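Local coordinates for L0028 (Mitochondria associated protein) (Escherichia coli, PDB 3GCG) that is a secreted bacterial effector, probably a guanine nucleotide exchange factor that activates a Rho-family GTPase of the host cell, at residues N25-A30 / G101-S106; T49-R54 / E141-N146; N85-P90 / S148-S153. All blocks are in the same frame, centred on the assembly; numbering follows the deposited sequence.

Contact 1 of 3, residues N25-A30 / G101-S106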
# COMPACT_ATOMS: atom_id res chain seq x y z
N ASN B 25 -11.40 11.97 16.23
CA ASN B 25 -11.63 13.38 15.94
C ASN B 25 -10.48 13.95 15.12
O ASN B 25 -10.69 14.79 14.25
CB ASN B 25 -11.81 14.19 17.23
CG ASN B 25 -13.22 14.08 17.77
OD1 ASN B 25 -13.80 13.00 17.81
ND2 ASN B 25 -13.77 15.21 18.20
N GLN B 26 -9.28 13.47 15.40
CA GLN B 26 -8.10 13.93 14.67
C GLN B 26 -8.09 13.31 13.27
O GLN B 26 -7.63 13.92 12.31
CB GLN B 26 -6.83 13.59 15.44
CG GLN B 26 -6.64 14.44 16.70
CD GLN B 26 -5.36 14.12 17.45
OE1 GLN B 26 -4.39 13.62 16.88
NE2 GLN B 26 -5.34 14.44 18.74
N LEU B 27 -8.60 12.09 13.15
CA LEU B 27 -8.67 11.42 11.86
C LEU B 27 -9.73 12.14 11.01
O LEU B 27 -9.50 12.44 9.84
CB LEU B 27 -9.08 9.96 12.05
CG LEU B 27 -8.97 8.96 10.89
CD1 LEU B 27 -10.07 7.94 11.05
CD2 LEU B 27 -9.10 9.64 9.53
N LEU B 28 -10.88 12.43 11.62
CA LEU B 28 -11.96 13.12 10.92
C LEU B 28 -11.52 14.51 10.47
O LEU B 28 -11.85 14.94 9.37
CB LEU B 28 -13.19 13.21 11.83
CG LEU B 28 -13.81 11.84 12.10
CD1 LEU B 28 -14.93 11.95 13.11
CD2 LEU B 28 -14.31 11.24 10.79
N GLN B 29 -10.78 15.20 11.33
CA GLN B 29 -10.29 16.53 10.98
C GLN B 29 -9.43 16.45 9.73
O GLN B 29 -9.57 17.29 8.83
CB GLN B 29 -9.44 17.12 12.11
CG GLN B 29 -10.23 17.62 13.30
CD GLN B 29 -9.38 18.46 14.23
OE1 GLN B 29 -8.80 19.47 13.82
NE2 GLN B 29 -9.29 18.04 15.50
N ALA B 30 -8.55 15.46 9.68
CA ALA B 30 -7.66 15.28 8.53
C ALA B 30 -8.49 15.05 7.27
O ALA B 30 -8.17 15.56 6.20
CB ALA B 30 -6.71 14.10 8.78
N GLY B 101 -5.15 3.04 9.42
CA GLY B 101 -3.84 2.57 9.86
C GLY B 101 -2.76 3.49 9.34
O GLY B 101 -1.77 3.75 10.02
N HIS B 102 -2.94 4.00 8.13
CA HIS B 102 -1.94 4.89 7.56
C HIS B 102 -1.99 6.24 8.25
O HIS B 102 -0.96 6.88 8.44
CB HIS B 102 -2.15 5.02 6.06
CG HIS B 102 -1.65 3.84 5.29
ND1 HIS B 102 -0.34 3.41 5.36
CD2 HIS B 102 -2.28 2.98 4.45
CE1 HIS B 102 -0.18 2.34 4.60
NE2 HIS B 102 -1.35 2.06 4.03
N PHE B 103 -3.18 6.67 8.64
CA PHE B 103 -3.30 7.93 9.33
C PHE B 103 -2.52 7.86 10.65
O PHE B 103 -1.73 8.76 10.96
CB PHE B 103 -4.77 8.23 9.63
CG PHE B 103 -4.97 9.30 10.65
CD1 PHE B 103 -4.66 10.62 10.37
CD2 PHE B 103 -5.43 8.98 11.92
CE1 PHE B 103 -4.82 11.62 11.33
CE2 PHE B 103 -5.60 9.96 12.90
CZ PHE B 103 -5.29 11.28 12.60
N LEU B 104 -2.72 6.79 11.42
CA LEU B 104 -2.02 6.63 12.70
C LEU B 104 -0.50 6.69 12.56
O LEU B 104 0.19 7.26 13.41
CB LEU B 104 -2.41 5.30 13.35
CG LEU B 104 -3.88 5.09 13.73
CD1 LEU B 104 -4.11 3.64 14.18
CD2 LEU B 104 -4.26 6.08 14.84
N GLN B 105 0.02 6.12 11.48
CA GLN B 105 1.45 6.07 11.24
C GLN B 105 2.16 7.42 11.38
O GLN B 105 3.30 7.48 11.85
CB GLN B 105 1.72 5.47 9.85
CG GLN B 105 3.18 5.20 9.52
CD GLN B 105 3.92 6.45 9.10
OE1 GLN B 105 3.39 7.28 8.36
NE2 GLN B 105 5.16 6.58 9.56
N SER B 106 1.49 8.50 10.97
CA SER B 106 2.10 9.83 11.07
C SER B 106 1.38 10.76 12.05
O SER B 106 1.49 11.99 11.96
CB SER B 106 2.17 10.47 9.68
OG SER B 106 0.89 10.56 9.07
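Q26 O takes the N-H of A30, 3.2 Å from A30 N, and is also touched by the ring of F103. F103 CE1 lies 3.8 Å from Q26 O, a van der Waals contact. CG of F103 is anti to its backbone N (chi1 164°), which carries the ring across to the neighbouring helix. One ring face then rests on L27. The L27 CA is 3.7 Å from the F103 ring centroid and 23° off the ring normal, so this is a CH-pi contact shifted toward the ring rim. The far end of the ring also meets the backbone, with F103 CZ 3.5 Å from L27 N. The L27 side chain continues along the ring. L27 CB is 3.6 Å from F103 CE2, and L27 CG is 3.7 Å from F103 CD2. The methyl of A30 comes obliquely to the ring, with A30 CB 4.0 Å from F103 CE1. The axes of helical segments 25-30 and 101-105 cross at 99°, 10.8 Å apart at their closest. This near-perpendicular contact packs helix 20-32 on helix 99-105, with F103 as the aromatic residue inserted between them. The amide of Q26 turns elsewhere and bonds through OE1 to N107. L27 also packs on W43 of helix 41-67, and L104 faces helix 124-146. The interface with the other protein lies alongside: A30, H102, Q105 and S106 touch that chain, where Q105 OE1 accepts a bond from a basic side chain. No hydrogen bond joins the two segments, which leaves apolar and CH-pi contacts around F103.

Contact 2 of 3, residues T49-R54 / E141-N146; sequences TTYISR and EIFERN
Y51 and F143 both hold CG anti to the backbone N (chi1 -173° and 172°), and this turns their rings toward each other across the gap between the helices. The result is an offset stack. The ring centroids of Y51 and F143 are 4.1 Å apart, and the planes are tilted by 20°. The closest atoms are Y51 CE2 and F143 CD2, at 3.4 Å. Y51 CD2 sits over the middle of the F143 ring. The overlap on Y51 is off-centre, because F143 CG lies toward the rim of the tyrosine ring. Next to it, F143 CB approaches the same tyrosine face, 4.0 Å from the Y51 ring centroid, and adds a CH-pi contact. The I52 side chain crosses that of F143 at about a right angle and comes obliquely to the ring, with I52 CG1 3.7 Å from F143 CZ. The stack joins helix 41-67 to helix 124-146 near the centre of the chain. The all-helical chain is consistent with the V-shaped fold of SopE-type exchange factors, and all three touching residues are buried. Around the stack, Y51 packs on S98 in the loop before helix 99-105 and on V152 of helix 152-166. F143 also stacks on F147. R54 forms a salt bridge with E136. I52 also packs on I155 of helix 152-166.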
# COMPACT_ATOMS: atom_id res chain seq x y z
N THR B 49 -15.62 -0.18 3.12
CA THR B 49 -15.49 -1.31 2.20
C THR B 49 -14.02 -1.73 2.09
O THR B 49 -13.73 -2.89 1.85
CB THR B 49 -16.07 -1.00 0.78
OG1 THR B 49 -15.01 -0.88 -0.18
CG2 THR B 49 -16.88 0.26 0.79
N THR B 50 -13.11 -0.79 2.29
CA THR B 50 -11.69 -1.09 2.22
C THR B 50 -11.20 -1.87 3.45
O THR B 50 -10.52 -2.89 3.30
CB THR B 50 -10.85 0.20 2.08
OG1 THR B 50 -11.07 0.77 0.79
CG2 THR B 50 -9.36 -0.10 2.25
N TYR B 51 -11.53 -1.39 4.64
CA TYR B 51 -11.12 -2.04 5.89
C TYR B 51 -11.70 -3.45 6.00
O TYR B 51 -11.02 -4.39 6.42
CB TYR B 51 -11.57 -1.23 7.11
CG TYR B 51 -11.02 -1.78 8.41
CD1 TYR B 51 -9.80 -1.34 8.92
CD2 TYR B 51 -11.68 -2.81 9.08
CE1 TYR B 51 -9.25 -1.91 10.05
CE2 TYR B 51 -11.13 -3.40 10.21
CZ TYR B 51 -9.92 -2.95 10.69
OH TYR B 51 -9.37 -3.55 11.80
N ILE B 52 -12.97 -3.58 5.63
CA ILE B 52 -13.64 -4.87 5.67
C ILE B 52 -13.05 -5.83 4.64
O ILE B 52 -12.86 -7.01 4.93
CB ILE B 52 -15.14 -4.70 5.40
CG1 ILE B 52 -15.78 -3.90 6.54
CG2 ILE B 52 -15.81 -6.07 5.28
CD1 ILE B 52 -17.24 -3.51 6.25
N SER B 53 -12.76 -5.31 3.44
CA SER B 53 -12.18 -6.12 2.37
C SER B 53 -10.79 -6.60 2.75
O SER B 53 -10.40 -7.72 2.43
CB SER B 53 -12.07 -5.31 1.07
OG SER B 53 -13.34 -5.01 0.54
N ARG B 54 -10.03 -5.74 3.41
CA ARG B 54 -8.70 -6.13 3.81
C ARG B 54 -8.81 -7.18 4.92
O ARG B 54 -8.04 -8.14 4.95
CB ARG B 54 -7.90 -4.89 4.23
CG ARG B 54 -7.64 -4.70 5.69
CD ARG B 54 -6.27 -5.22 6.08
NE ARG B 54 -5.92 -4.76 7.42
CZ ARG B 54 -5.42 -3.56 7.70
NH1 ARG B 54 -5.21 -2.69 6.72
NH2 ARG B 54 -5.18 -3.21 8.96
N GLU B 141 -9.67 -0.99 16.63
CA GLU B 141 -10.47 -0.41 17.70
C GLU B 141 -11.20 0.83 17.18
O GLU B 141 -12.36 1.06 17.51
CB GLU B 141 -9.57 -0.07 18.90
CG GLU B 141 -8.81 -1.30 19.44
CD GLU B 141 -7.93 -1.00 20.65
OE1 GLU B 141 -7.07 -0.09 20.57
OE2 GLU B 141 -8.07 -1.70 21.68
N ILE B 142 -10.53 1.62 16.34
CA ILE B 142 -11.13 2.83 15.78
C ILE B 142 -12.23 2.48 14.80
O ILE B 142 -13.24 3.19 14.70
CB ILE B 142 -10.08 3.70 15.07
CG1 ILE B 142 -9.22 4.41 16.11
CG2 ILE B 142 -10.76 4.71 14.15
CD1 ILE B 142 -8.19 5.34 15.53
N PHE B 143 -12.03 1.40 14.06
CA PHE B 143 -13.00 0.94 13.09
C PHE B 143 -14.30 0.49 13.77
O PHE B 143 -15.39 0.90 13.38
CB PHE B 143 -12.43 -0.22 12.28
CG PHE B 143 -13.44 -0.88 11.37
CD1 PHE B 143 -13.88 -0.23 10.22
CD2 PHE B 143 -13.95 -2.14 11.68
CE1 PHE B 143 -14.83 -0.82 9.39
CE2 PHE B 143 -14.89 -2.75 10.85
CZ PHE B 143 -15.34 -2.09 9.70
N GLU B 144 -14.16 -0.37 14.78
CA GLU B 144 -15.31 -0.91 15.49
C GLU B 144 -16.14 0.09 16.29
O GLU B 144 -17.30 -0.17 16.60
CB GLU B 144 -14.87 -2.06 16.40
CG GLU B 144 -14.16 -3.17 15.64
CD GLU B 144 -13.83 -4.36 16.51
OE1 GLU B 144 -13.42 -4.16 17.67
OE2 GLU B 144 -13.97 -5.50 16.02
N ARG B 145 -15.56 1.24 16.62
CA ARG B 145 -16.31 2.23 17.37
C ARG B 145 -17.05 3.22 16.47
O ARG B 145 -18.02 3.84 16.89
CB ARG B 145 -15.37 3.00 18.30
CG ARG B 145 -14.60 2.08 19.23
CD ARG B 145 -14.03 2.84 20.40
NE ARG B 145 -13.40 1.94 21.36
CZ ARG B 145 -12.99 2.31 22.57
NH1 ARG B 145 -13.14 3.57 22.96
NH2 ARG B 145 -12.43 1.42 23.38
N ASN B 146 -16.60 3.32 15.23
CA ASN B 146 -17.21 4.25 14.29
C ASN B 146 -17.85 3.57 13.08
O ASN B 146 -18.60 4.20 12.34
CB ASN B 146 -16.15 5.25 13.83
CG ASN B 146 -15.57 6.06 14.99
OD1 ASN B 146 -16.02 7.16 15.28
ND2 ASN B 146 -14.57 5.50 15.66

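Contact 3 of 3, residues N85-P90 / S148-S153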
# COMPACT_ATOMS: atom_id res chain seq x y z
N ASN B 85 -22.75 -10.67 0.59
CA ASN B 85 -24.17 -10.90 0.84
C ASN B 85 -24.46 -10.98 2.33
O ASN B 85 -25.41 -10.38 2.81
CB ASN B 85 -24.65 -12.20 0.20
CG ASN B 85 -24.48 -12.21 -1.31
OD1 ASN B 85 -24.59 -11.18 -1.96
ND2 ASN B 85 -24.23 -13.39 -1.87
N ALA B 86 -23.64 -11.73 3.05
CA ALA B 86 -23.82 -11.91 4.49
C ALA B 86 -23.75 -10.61 5.27
O ALA B 86 -24.46 -10.43 6.26
CB ALA B 86 -22.77 -12.89 5.02
N LEU B 87 -22.89 -9.70 4.83
CA LEU B 87 -22.72 -8.41 5.50
C LEU B 87 -23.61 -7.32 4.92
O LEU B 87 -23.81 -6.28 5.54
CB LEU B 87 -21.27 -7.95 5.39
CG LEU B 87 -20.17 -8.80 6.02
CD1 LEU B 87 -18.80 -8.16 5.75
CD2 LEU B 87 -20.42 -8.93 7.51
N GLN B 88 -24.15 -7.56 3.73
CA GLN B 88 -24.98 -6.55 3.09
C GLN B 88 -24.11 -5.31 2.99
O GLN B 88 -24.52 -4.22 3.37
CB GLN B 88 -26.22 -6.25 3.92
CG GLN B 88 -27.28 -7.34 3.87
CD GLN B 88 -27.79 -7.58 2.46
OE1 GLN B 88 -28.25 -6.65 1.78
NE2 GLN B 88 -27.72 -8.82 2.00
N GLN B 89 -22.90 -5.50 2.49
CA GLN B 89 -21.95 -4.41 2.34
C GLN B 89 -21.13 -4.65 1.08
O GLN B 89 -20.63 -5.75 0.85
CB GLN B 89 -20.99 -4.37 3.54
CG GLN B 89 -20.57 -2.98 4.01
CD GLN B 89 -21.58 -2.36 4.95
OE1 GLN B 89 -22.65 -1.92 4.52
NE2 GLN B 89 -21.26 -2.35 6.24
N PRO B 90 -20.98 -3.62 0.23
CA PRO B 90 -20.19 -3.82 -0.99
C PRO B 90 -18.72 -3.99 -0.60
O PRO B 90 -18.22 -3.31 0.30
CB PRO B 90 -20.44 -2.53 -1.77
CG PRO B 90 -20.60 -1.51 -0.68
CD PRO B 90 -21.51 -2.24 0.30
N SER B 148 -19.75 0.35 13.14
CA SER B 148 -20.42 -0.86 13.59
C SER B 148 -21.42 -1.44 12.61
O SER B 148 -22.60 -1.57 12.92
CB SER B 148 -21.08 -0.65 14.95
OG SER B 148 -20.14 -0.81 15.99
N GLY B 149 -20.94 -1.78 11.42
CA GLY B 149 -21.79 -2.40 10.43
C GLY B 149 -21.65 -3.87 10.74
O GLY B 149 -22.52 -4.68 10.43
N PHE B 150 -20.53 -4.20 11.38
CA PHE B 150 -20.16 -5.56 11.78
C PHE B 150 -18.75 -5.48 12.40
O PHE B 150 -17.93 -4.67 11.97
CB PHE B 150 -20.16 -6.50 10.57
CG PHE B 150 -21.41 -7.34 10.44
CD1 PHE B 150 -21.69 -8.33 11.38
CD2 PHE B 150 -22.30 -7.14 9.39
CE1 PHE B 150 -22.84 -9.11 11.26
CE2 PHE B 150 -23.45 -7.91 9.27
CZ PHE B 150 -23.72 -8.90 10.21
N LYS B 151 -18.48 -6.32 13.41
CA LYS B 151 -17.18 -6.34 14.09
C LYS B 151 -16.15 -7.21 13.38
O LYS B 151 -16.51 -8.13 12.65
CB LYS B 151 -17.34 -6.83 15.52
CG LYS B 151 -18.10 -5.88 16.43
CD LYS B 151 -18.33 -6.51 17.79
CE LYS B 151 -18.94 -5.52 18.77
NZ LYS B 151 -19.22 -6.17 20.08
N VAL B 152 -14.87 -6.93 13.62
CA VAL B 152 -13.79 -7.68 12.98
C VAL B 152 -13.84 -9.19 13.22
O VAL B 152 -13.62 -9.96 12.29
CB VAL B 152 -12.41 -7.16 13.43
CG1 VAL B 152 -11.31 -8.06 12.89
CG2 VAL B 152 -12.21 -5.75 12.91
N SER B 153 -14.12 -9.60 14.45
CA SER B 153 -14.19 -11.03 14.77
C SER B 153 -15.34 -11.66 13.99
O SER B 153 -15.25 -12.79 13.52
CB SER B 153 -14.44 -11.24 16.26
OG SER B 153 -15.69 -10.69 16.65
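L87 sets one methyl over a face of the F150 ring. L87 CD2 is 3.6 Å from the F150 ring centroid and 29° off the ring normal. This CH-pi contact is shifted toward the rim, nearest F150 CD2. The 3.2 Å between L87 CD2 and F150 CD2 is unusually close, and may reflect slight strain or an error of the model. The carbonyl of A86 comes obliquely to the same ring, with A86 O 4.1 Å from F150 CE2. Q89 lies beside G149. In L87, chi1 of -62° sets CG beside the backbone N; CD1 then continues the extended chain while CD2 branches to the ring. The second shell is the end of helix 73-87. Q88 has positive phi and is the C-prime residue of a Schellman motif. In this motif Q89 N points back to E84 O, and Q88 N gives a weak bond to N85 O at 3.2 Å. The Q88 side chain returns to the same oxygen, with Q88 NE2 2.9 Å from N85 O and bent to 134° at the hydrogen. On the other segment, F150 stands in the loop just before K151, the N-cap of helix 152-166. K151 N bonds to E154 OE1. V152 N bonds to the carboxylate of E144 on helix 124-146. L87 also touches I52 and I158, so the contact sits where helix 73-87 meets helices 41-67 and 152-166, at the surface.

Contact 2 is the core contact, about 5 Å from the centre of the chain to its own centre. Contacts 1 and 3 lie farther out, each centred about 13 Å from it, with their centres about 23 Å apart. Contact 1 is partly buried and borders the partner chain; contact 3 lies at the surface. All three turn on an aromatic ring. Contact 2 pairs two rings, whereas contact 1 sets a backbone CA and contact 3 a methyl over one ring face. Helices 41-67 and 124-146 carry contact 2 and border contact 3; the helices that follow them, 73-87 and 152-166, carry contact 3. I142 of contact 2 packs on L104 of contact 1. Contact 3 lies beside a Schellman helix end and an N-cap.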